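Local coordinates for protein transcriptional regulator (LacI family) (Clostridium acetobutylicum ATCC 824, PDB 3G85) that probably regulates transcription by binding regulatory DNA, with a regulatory part that resembles periplasmic binding proteins, at residues P12-Y17 against T251-V256; D55-E60 against A72-I77; Y80-L85 against I94-R99. All coordinates share one frame; numbering follows the deposited sequence.

Contact 1. Residues P12-Y17 against T251-V256; sequences PTIALY and TCISLV
I14 and V256 meet tip to tip where helix 245-260 packs on the parallel sheet of one lobe of the periplasmic binding protein-like fold, which this protein shares with other LacI-family regulators. The methyl CG1 of V256 does the touching on the helix side: it lies 3.6 Å from CD1 of I14 and 3.8 Å from CG1 of the same isoleucine, touching the outer two carbons of that side chain. I14 holds this arm extended (chi2 165°), with CG1 swung beside the backbone N, and CD1 thereby reaches the helix, the nearest CA pair, CA of I14 and CA of I253, being 8.1 Å apart. One turn back along the helix, I253 adds a looser touch, its CG1 standing 4.4 Å from CD1 of I14. The contact is purely apolar and buried, with no hydrogen bond passing between the two segments.

Further contacts place both partners. Strand 13-19 is an inner strand: I14 pairs through its backbone with N46 and V48, whereas A15 pairs with A71. On the helix, V256 also rests on A71 and I95, and C252 packs on I73, I95 and F97, so the same helical face spans several strands. S254 lies off this face and hydrogen-bonds through OG to NZ of K37. V256 itself sits in regular helix, its N bonded to O of C252 at 2.9 Å.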
loop_
_atom_site.group_PDB
_atom_site.type_symbol
_atom_site.label_atom_id
_atom_site.label_comp_id
_atom_site.label_asym_id
_atom_site.label_seq_id
_atom_site.Cartn_x
_atom_site.Cartn_y
_atom_site.Cartn_z
ATOM N N PRO A 12 4.905 -20.073 20.146
ATOM C CA PRO A 12 3.906 -20.168 19.056
ATOM C C PRO A 12 4.447 -19.502 17.780
ATOM O O PRO A 12 5.270 -18.597 17.876
ATOM C CB PRO A 12 2.721 -19.370 19.576
ATOM C CG PRO A 12 3.086 -18.917 21.009
ATOM C CD PRO A 12 4.547 -19.086 21.181
ATOM N N THR A 13 3.982 -19.937 16.613
ATOM C CA THR A 13 4.457 -19.351 15.360
ATOM C C THR A 13 3.331 -18.645 14.608
ATOM O O THR A 13 2.254 -19.232 14.385
ATOM C CB THR A 13 5.094 -20.414 14.422
ATOM O OG1 THR A 13 6.159 -21.066 15.124
ATOM C CG2 THR A 13 5.658 -19.761 13.158
ATOM N N ILE A 14 3.621 -17.417 14.188
ATOM C CA ILE A 14 2.724 -16.638 13.339
ATOM C C ILE A 14 3.290 -16.615 11.902
ATOM O O ILE A 14 4.452 -16.227 11.698
ATOM C CB ILE A 14 2.639 -15.180 13.816
ATOM C CG1 ILE A 14 2.150 -15.110 15.282
ATOM C CG2 ILE A 14 1.730 -14.327 12.881
ATOM C CD1 ILE A 14 2.381 -13.754 15.914
ATOM N N ALA A 15 2.464 -16.974 10.927
ATOM C CA ALA A 15 2.892 -16.965 9.527
ATOM C C ALA A 15 2.386 -15.703 8.817
ATOM O O ALA A 15 1.196 -15.347 8.922
ATOM C CB ALA A 15 2.410 -18.222 8.801
ATOM N N LEU A 16 3.291 -15.054 8.086
ATOM C CA LEU A 16 2.910 -13.994 7.181
ATOM C C LEU A 16 2.848 -14.615 5.792
ATOM O O LEU A 16 3.896 -14.954 5.220
ATOM C CB LEU A 16 3.924 -12.864 7.204
ATOM C CG LEU A 16 3.702 -11.708 6.230
ATOM C CD1 LEU A 16 2.393 -10.948 6.548
ATOM C CD2 LEU A 16 4.908 -10.795 6.261
ATOM N N TYR A 17 1.630 -14.781 5.273
ATOM C CA TYR A 17 1.475 -15.263 3.899
ATOM C C TYR A 17 1.648 -14.109 2.907
ATOM O O TYR A 17 0.925 -13.132 2.992
ATOM C CB TYR A 17 0.122 -15.923 3.739
ATOM C CG TYR A 17 0.140 -17.292 4.344
ATOM C CD1 TYR A 17 0.631 -18.373 3.619
ATOM C CD2 TYR A 17 -0.256 -17.494 5.678
ATOM C CE1 TYR A 17 0.687 -19.641 4.166
ATOM C CE2 TYR A 17 -0.205 -18.770 6.266
ATOM C CZ TYR A 17 0.289 -19.843 5.491
ATOM O OH TYR A 17 0.358 -21.108 6.021
ATOM N N THR A 251 0.965 -4.086 14.788
ATOM C CA THR A 251 -0.408 -4.205 15.325
ATOM C C THR A 251 -1.056 -5.568 15.017
ATOM O O THR A 251 -1.852 -6.099 15.814
ATOM C CB THR A 251 -1.306 -3.050 14.839
ATOM O OG1 THR A 251 -0.776 -1.821 15.322
ATOM C CG2 THR A 251 -2.725 -3.192 15.376
ATOM N N CYS A 252 -0.724 -6.145 13.857
ATOM C CA CYS A 252 -1.130 -7.516 13.540
ATOM C C CYS A 252 -0.735 -8.494 14.655
ATOM O O CYS A 252 -1.556 -9.299 15.085
ATOM C CB CYS A 252 -0.542 -7.966 12.177
ATOM S SG CYS A 252 -1.318 -7.161 10.759
ATOM N N ILE A 253 0.512 -8.433 15.121
ATOM C CA ILE A 253 0.957 -9.290 16.231
ATOM C C ILE A 253 0.129 -9.055 17.513
ATOM O O ILE A 253 -0.232 -10.014 18.193
ATOM C CB ILE A 253 2.453 -9.060 16.537
ATOM C CG1 ILE A 253 3.294 -9.443 15.300
ATOM C CG2 ILE A 253 2.887 -9.750 17.867
ATOM C CD1 ILE A 253 4.793 -9.352 15.522
ATOM N N SER A 254 -0.158 -7.789 17.824
ATOM C CA SER A 254 -0.980 -7.440 18.996
ATOM C C SER A 254 -2.323 -8.113 18.930
ATOM O O SER A 254 -2.784 -8.662 19.951
ATOM C CB SER A 254 -1.235 -5.930 19.082
ATOM O OG SER A 254 -0.040 -5.220 19.311
ATOM N N LEU A 255 -2.966 -8.009 17.768
ATOM C CA LEU A 255 -4.258 -8.634 17.534
ATOM C C LEU A 255 -4.157 -10.153 17.678
ATOM O O LEU A 255 -4.996 -10.778 18.338
ATOM C CB LEU A 255 -4.806 -8.306 16.149
ATOM C CG LEU A 255 -5.307 -6.907 15.832
ATOM C CD1 LEU A 255 -6.143 -6.981 14.552
ATOM C CD2 LEU A 255 -6.145 -6.369 16.999
ATOM N N VAL A 256 -3.135 -10.750 17.047
ATOM C CA VAL A 256 -2.936 -12.188 17.160
ATOM C C VAL A 256 -2.900 -12.679 18.627
ATOM O O VAL A 256 -3.614 -13.616 19.002
ATOM C CB VAL A 256 -1.654 -12.613 16.411
ATOM C CG1 VAL A 256 -1.100 -13.940 16.969
ATOM C CG2 VAL A 256 -1.992 -12.724 14.937
#

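Contact 2. Residues D55-E60 against A72-I77; sequences DCLHLE and AIIANI
L57 sets one methyl, CD2, against both I74 and I77, and these three buried side chains make up the whole contact. Along the second segment, A72 and I73 set the strand in the parallel sheet: A72 pairs through its backbone with P93 and I95, just before and within strand 94-97, while I73 pairs with A15 and Y17 on the other side. I74 follows as the first residue to meet L57, tip to tip. Its CD1 is 3.9 Å from CD2 of L57, and its CG2 is 4.0 Å from the same methyl; with chi2 at -54° the I74 chain is bent, and both CD1 and CG2 lie against that methyl. After I74 the strand ends and the chain turns through A75 to N76, whose side-chain amide bonds to D21 through ND2 and to N139 and R99 through OD1. I77 then brings the chain back to L57 and crosses the leucine at about a right angle. Although its CB does not aim at L57, the side chain is extended, with CG1 anti to the backbone N (chi1 -165°), and CD1 arrives 3.6 Å from CD2 of L57.

The leucine is offered by a short 3-10 turn, in which N of E60 bonds to O of L57 at 2.9 Å. A second grip comes from D81, whose carboxylate accepts the backbone N-H of L57. The connection between strands 46-52 and 71-74 thus packs on side chains of the sheet beside helix 79-87: L57 also touches Y17 of strand 13-19 and Y52 of strand 46-52, I74 touches Y52 as well, and I77 leans on L85 of helix 79-87.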
loop_
_atom_site.group_PDB
_atom_site.type_symbol
_atom_site.label_atom_id
_atom_site.label_comp_id
_atom_site.label_asym_id
_atom_site.label_seq_id
_atom_site.Cartn_x
_atom_site.Cartn_y
_atom_site.Cartn_z
ATOM N N ASP A 55 -3.521 -16.356 -5.831
ATOM C CA ASP A 55 -4.680 -17.261 -5.915
ATOM C C ASP A 55 -4.475 -18.666 -5.355
ATOM O O ASP A 55 -5.363 -19.532 -5.496
ATOM C CB ASP A 55 -5.243 -17.322 -7.351
ATOM C CG ASP A 55 -5.904 -16.017 -7.783
ATOM O OD1 ASP A 55 -6.376 -15.227 -6.923
ATOM O OD2 ASP A 55 -5.961 -15.770 -8.996
ATOM N N CYS A 56 -3.338 -18.918 -4.701
ATOM C CA CYS A 56 -3.089 -20.249 -4.192
ATOM C C CYS A 56 -3.116 -20.353 -2.664
ATOM O O CYS A 56 -2.677 -21.350 -2.115
ATOM C CB CYS A 56 -1.765 -20.784 -4.730
ATOM S SG CYS A 56 -1.744 -20.927 -6.535
ATOM N N LEU A 57 -3.670 -19.357 -1.985
ATOM C CA LEU A 57 -3.640 -19.374 -0.526
ATOM C C LEU A 57 -4.366 -20.616 -0.035
ATOM O O LEU A 57 -3.886 -21.308 0.864
ATOM C CB LEU A 57 -4.275 -18.123 0.084
ATOM C CG LEU A 57 -4.249 -18.097 1.629
ATOM C CD1 LEU A 57 -2.842 -18.150 2.165
ATOM C CD2 LEU A 57 -5.003 -16.856 2.153
ATOM N N HIS A 58 -5.486 -20.919 -0.680
ATOM C CA HIS A 58 -6.307 -22.074 -0.312
ATOM C C HIS A 58 -5.575 -23.422 -0.254
ATOM O O HIS A 58 -5.989 -24.297 0.490
ATOM C CB HIS A 58 -7.575 -22.137 -1.192
ATOM C CG HIS A 58 -7.321 -22.563 -2.599
ATOM N ND1 HIS A 58 -6.983 -21.674 -3.599
ATOM C CD2 HIS A 58 -7.362 -23.787 -3.176
ATOM C CE1 HIS A 58 -6.841 -22.336 -4.737
ATOM N NE2 HIS A 58 -7.054 -23.622 -4.506
ATOM N N LEU A 59 -4.462 -23.567 -0.992
ATOM C CA LEU A 59 -3.665 -24.801 -1.025
ATOM C C LEU A 59 -2.638 -24.905 0.090
ATOM O O LEU A 59 -1.962 -25.934 0.213
ATOM C CB LEU A 59 -2.916 -24.903 -2.369
ATOM C CG LEU A 59 -3.778 -24.832 -3.642
ATOM C CD1 LEU A 59 -2.902 -24.790 -4.887
ATOM C CD2 LEU A 59 -4.722 -26.026 -3.691
ATOM N N GLU A 60 -2.474 -23.829 0.869
ATOM C CA GLU A 60 -1.430 -23.763 1.875
ATOM C C GLU A 60 -1.785 -24.613 3.087
ATOM O O GLU A 60 -2.830 -24.416 3.705
ATOM C CB GLU A 60 -1.185 -22.323 2.301
ATOM C CG GLU A 60 -0.449 -21.489 1.231
ATOM C CD GLU A 60 0.988 -21.965 1.022
ATOM O OE1 GLU A 60 1.622 -22.400 2.006
ATOM O OE2 GLU A 60 1.471 -21.934 -0.127
ATOM N N ALA A 72 -2.120 -16.574 11.451
ATOM C CA ALA A 72 -1.601 -16.130 10.155
ATOM C C ALA A 72 -2.032 -14.711 9.889
ATOM O O ALA A 72 -3.112 -14.300 10.317
ATOM C CB ALA A 72 -2.107 -17.024 9.044
ATOM N N ILE A 73 -1.204 -13.994 9.137
ATOM C CA ILE A 73 -1.536 -12.660 8.636
ATOM C C ILE A 73 -1.418 -12.803 7.126
ATOM O O ILE A 73 -0.378 -13.296 6.644
ATOM C CB ILE A 73 -0.475 -11.617 9.064
ATOM C CG1 ILE A 73 -0.338 -11.549 10.599
ATOM C CG2 ILE A 73 -0.847 -10.263 8.498
ATOM C CD1 ILE A 73 0.985 -10.936 11.099
ATOM N N ILE A 74 -2.435 -12.370 6.380
ATOM C CA ILE A 74 -2.365 -12.437 4.917
ATOM C C ILE A 74 -2.106 -11.060 4.391
ATOM O O ILE A 74 -2.957 -10.189 4.548
ATOM C CB ILE A 74 -3.660 -12.913 4.282
ATOM C CG1 ILE A 74 -4.309 -14.056 5.070
ATOM C CG2 ILE A 74 -3.387 -13.231 2.791
ATOM C CD1 ILE A 74 -3.443 -15.284 5.370
ATOM N N ALA A 75 -0.933 -10.866 3.785
ATOM C CA ALA A 75 -0.499 -9.532 3.340
ATOM C C ALA A 75 -1.384 -8.901 2.253
ATOM O O ALA A 75 -1.662 -7.695 2.304
ATOM C CB ALA A 75 0.959 -9.579 2.899
ATOM N N ASN A 76 -1.808 -9.705 1.265
ATOM C CA ASN A 76 -2.637 -9.194 0.172
ATOM C C ASN A 76 -3.530 -10.288 -0.380
ATOM O O ASN A 76 -3.191 -10.910 -1.401
ATOM C CB ASN A 76 -1.751 -8.582 -0.965
ATOM C CG ASN A 76 -2.589 -8.074 -2.149
ATOM O OD1 ASN A 76 -3.608 -7.397 -1.952
ATOM N ND2 ASN A 76 -2.173 -8.416 -3.378
ATOM N N ILE A 77 -4.644 -10.570 0.305
ATOM C CA ILE A 77 -5.476 -11.693 -0.097
ATOM C C ILE A 77 -6.200 -11.356 -1.417
ATOM O O ILE A 77 -6.636 -10.217 -1.605
ATOM C CB ILE A 77 -6.457 -12.102 1.034
ATOM C CG1 ILE A 77 -7.052 -13.493 0.737
ATOM C CG2 ILE A 77 -7.514 -10.969 1.303
ATOM C CD1 ILE A 77 -7.525 -14.239 1.960
#

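Contact 3. Residues Y80-L85 against I94-R99; sequences YDLEYL and IILFNR
L85 meets strand 94-97 with both of its methyls and, with L82 and L96, buries most of the surface in this contact. Its CD2 comes tip to tip with CD1 of I94 at 4.0 Å, while CD1 lies 4.1 Å from CD2 of L96 as those two leucines slide past each other in opposite directions. L82, one turn earlier, continues the row: its CG is anti to the backbone N (chi1 -176°), and CD1 meets CD1 of L96 at 4.0 Å, the side chains crossing at a slant. L96 is therefore touched by one leucine through each of its methyls.

These residues pack the helix of a beta-alpha-beta unit, strand 71-74, helix 79-87 and strand 94-97, against its second strand; the segment axes run roughly antiparallel, at 152°, and approach to 12.3 Å. Beyond the strand, R99 folds back so that NH1 bonds to O of N98 at 2.8 Å, while NH2 serves I77 and N76 in the loop between strand 71-74 and helix 79-87.

No hydrogen bond joins helix and strand directly, so cohesion here rests on burial of methyl groups and dispersion forces.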
loop_
_atom_site.group_PDB
_atom_site.type_symbol
_atom_site.label_atom_id
_atom_site.label_comp_id
_atom_site.label_asym_id
_atom_site.label_seq_id
_atom_site.Cartn_x
_atom_site.Cartn_y
_atom_site.Cartn_z
ATOM N N TYR A 80 -10.309 -14.392 -5.128
ATOM C CA TYR A 80 -10.438 -15.831 -5.188
ATOM C C TYR A 80 -10.134 -16.480 -3.824
ATOM O O TYR A 80 -10.928 -17.274 -3.296
ATOM C CB TYR A 80 -9.542 -16.388 -6.298
ATOM C CG TYR A 80 -9.782 -17.859 -6.475
ATOM C CD1 TYR A 80 -10.875 -18.315 -7.223
ATOM C CD2 TYR A 80 -8.955 -18.792 -5.869
ATOM C CE1 TYR A 80 -11.127 -19.657 -7.372
ATOM C CE2 TYR A 80 -9.205 -20.161 -6.000
ATOM C CZ TYR A 80 -10.303 -20.572 -6.754
ATOM O OH TYR A 80 -10.577 -21.905 -6.889
ATOM N N ASP A 81 -9.000 -16.105 -3.234
ATOM C CA ASP A 81 -8.584 -16.653 -1.938
ATOM C C ASP A 81 -9.510 -16.252 -0.793
ATOM O O ASP A 81 -9.770 -17.038 0.126
ATOM C CB ASP A 81 -7.127 -16.283 -1.658
ATOM C CG ASP A 81 -6.163 -17.211 -2.401
ATOM O OD1 ASP A 81 -6.528 -18.412 -2.560
ATOM O OD2 ASP A 81 -5.084 -16.764 -2.824
ATOM N N LEU A 82 -10.033 -15.042 -0.901
ATOM C CA LEU A 82 -10.934 -14.486 0.100
ATOM C C LEU A 82 -12.262 -15.223 0.114
ATOM O O LEU A 82 -12.798 -15.509 1.179
ATOM C CB LEU A 82 -11.113 -12.969 -0.102
ATOM C CG LEU A 82 -11.969 -12.246 0.954
ATOM C CD1 LEU A 82 -11.588 -12.585 2.374
ATOM C CD2 LEU A 82 -11.916 -10.729 0.751
ATOM N N GLU A 83 -12.777 -15.551 -1.069
ATOM C CA GLU A 83 -13.985 -16.378 -1.167
ATOM C C GLU A 83 -13.802 -17.727 -0.456
ATOM O O GLU A 83 -14.700 -18.162 0.270
ATOM C CB GLU A 83 -14.430 -16.568 -2.626
ATOM C CG GLU A 83 -15.373 -17.758 -2.808
ATOM C CD GLU A 83 -16.325 -17.605 -3.941
ATOM O OE1 GLU A 83 -16.236 -16.600 -4.673
ATOM O OE2 GLU A 83 -17.177 -18.510 -4.104
ATOM N N TYR A 84 -12.637 -18.358 -0.635
ATOM C CA TYR A 84 -12.310 -19.583 0.082
ATOM C C TYR A 84 -12.284 -19.377 1.601
ATOM O O TYR A 84 -12.826 -20.204 2.362
ATOM C CB TYR A 84 -10.973 -20.180 -0.371
ATOM C CG TYR A 84 -10.532 -21.307 0.536
ATOM C CD1 TYR A 84 -11.087 -22.577 0.412
ATOM C CD2 TYR A 84 -9.578 -21.096 1.543
ATOM C CE1 TYR A 84 -10.709 -23.624 1.264
ATOM C CE2 TYR A 84 -9.191 -22.119 2.398
ATOM C CZ TYR A 84 -9.766 -23.389 2.256
ATOM O OH TYR A 84 -9.402 -24.425 3.104
ATOM N N LEU A 85 -11.634 -18.302 2.047
ATOM C CA LEU A 85 -11.616 -17.993 3.480
ATOM C C LEU A 85 -13.017 -17.684 4.024
ATOM O O LEU A 85 -13.354 -18.084 5.138
ATOM C CB LEU A 85 -10.697 -16.817 3.797
ATOM C CG LEU A 85 -9.190 -16.952 3.960
ATOM C CD1 LEU A 85 -8.756 -15.856 4.914
ATOM C CD2 LEU A 85 -8.745 -18.282 4.476
ATOM N N ILE A 94 -6.800 -15.565 11.872
ATOM C CA ILE A 94 -6.271 -14.993 10.632
ATOM C C ILE A 94 -6.550 -13.500 10.591
ATOM O O ILE A 94 -7.688 -13.067 10.752
ATOM C CB ILE A 94 -6.900 -15.630 9.361
ATOM C CG1 ILE A 94 -6.616 -17.150 9.310
ATOM C CG2 ILE A 94 -6.411 -14.889 8.094
ATOM C CD1 ILE A 94 -7.014 -17.864 8.028
ATOM N N ILE A 95 -5.501 -12.718 10.375
ATOM C CA ILE A 95 -5.632 -11.270 10.211
ATOM C C ILE A 95 -5.468 -10.917 8.725
ATOM O O ILE A 95 -4.466 -11.282 8.104
ATOM C CB ILE A 95 -4.565 -10.553 11.014
ATOM C CG1 ILE A 95 -4.611 -11.051 12.458
ATOM C CG2 ILE A 95 -4.790 -9.031 11.010
ATOM C CD1 ILE A 95 -3.639 -10.408 13.277
ATOM N N LEU A 96 -6.434 -10.208 8.166
ATOM C CA LEU A 96 -6.316 -9.707 6.816
ATOM C C LEU A 96 -5.660 -8.337 6.866
ATOM O O LEU A 96 -6.039 -7.497 7.675
ATOM C CB LEU A 96 -7.691 -9.586 6.160
ATOM C CG LEU A 96 -8.472 -10.905 6.120
ATOM C CD1 LEU A 96 -9.823 -10.664 5.352
ATOM C CD2 LEU A 96 -7.626 -11.966 5.451
ATOM N N PHE A 97 -4.694 -8.106 5.986
ATOM C CA PHE A 97 -4.029 -6.825 5.916
ATOM C C PHE A 97 -4.679 -5.977 4.829
ATOM O O PHE A 97 -4.716 -6.375 3.638
ATOM C CB PHE A 97 -2.536 -7.059 5.637
ATOM C CG PHE A 97 -1.672 -5.870 5.908
ATOM C CD1 PHE A 97 -1.010 -5.755 7.117
ATOM C CD2 PHE A 97 -1.480 -4.891 4.931
ATOM C CE1 PHE A 97 -0.173 -4.661 7.380
ATOM C CE2 PHE A 97 -0.647 -3.778 5.191
ATOM C CZ PHE A 97 -0.005 -3.679 6.432
ATOM N N ASN A 98 -5.203 -4.821 5.232
ATOM C CA ASN A 98 -5.902 -3.877 4.369
ATOM C C ASN A 98 -7.079 -4.464 3.580
ATOM O O ASN A 98 -7.181 -4.266 2.361
ATOM C CB ASN A 98 -4.905 -3.188 3.404
ATOM C CG ASN A 98 -5.298 -1.756 3.082
ATOM O OD1 ASN A 98 -6.108 -1.134 3.778
ATOM N ND2 ASN A 98 -4.715 -1.224 2.016
ATOM N N ARG A 99 -7.941 -5.205 4.265
ATOM C CA ARG A 99 -9.199 -5.668 3.706
ATOM C C ARG A 99 -10.167 -5.617 4.810
ATOM O O ARG A 99 -9.993 -6.346 5.784
ATOM C CB ARG A 99 -9.148 -7.153 3.369
ATOM C CG ARG A 99 -8.305 -7.492 2.331
ATOM C CD ARG A 99 -8.970 -7.298 0.967
ATOM N NE ARG A 99 -7.996 -7.833 0.023
ATOM C CZ ARG A 99 -6.801 -7.300 -0.200
ATOM N NH1 ARG A 99 -6.438 -6.161 0.412
ATOM N NH2 ARG A 99 -5.974 -7.888 -1.046
#

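All three contacts belong to one lobe and draw on its six-stranded parallel sheet, in which strands 13-19, 71-74 and 94-97 are consecutive. The centres of contacts 2 and 3 lie about 7 Å apart, and each is about 14 Å from that of contact 1. Along the chain, contacts 2 and 3 follow in series, both nested within the long loop closed by contact 1, whose helix arrives after the chain has built most of the other lobe. Backbone pairing of A15 and Y17 with I73 ties contact 1 to contact 2; I95 packs beneath helix 245-260, joining contact 3 to contact 1. That late-returning helix covers one face of the sheet, and the 3-10 turn of contact 2 and helix 79-87 of contact 3 cover the opposite face.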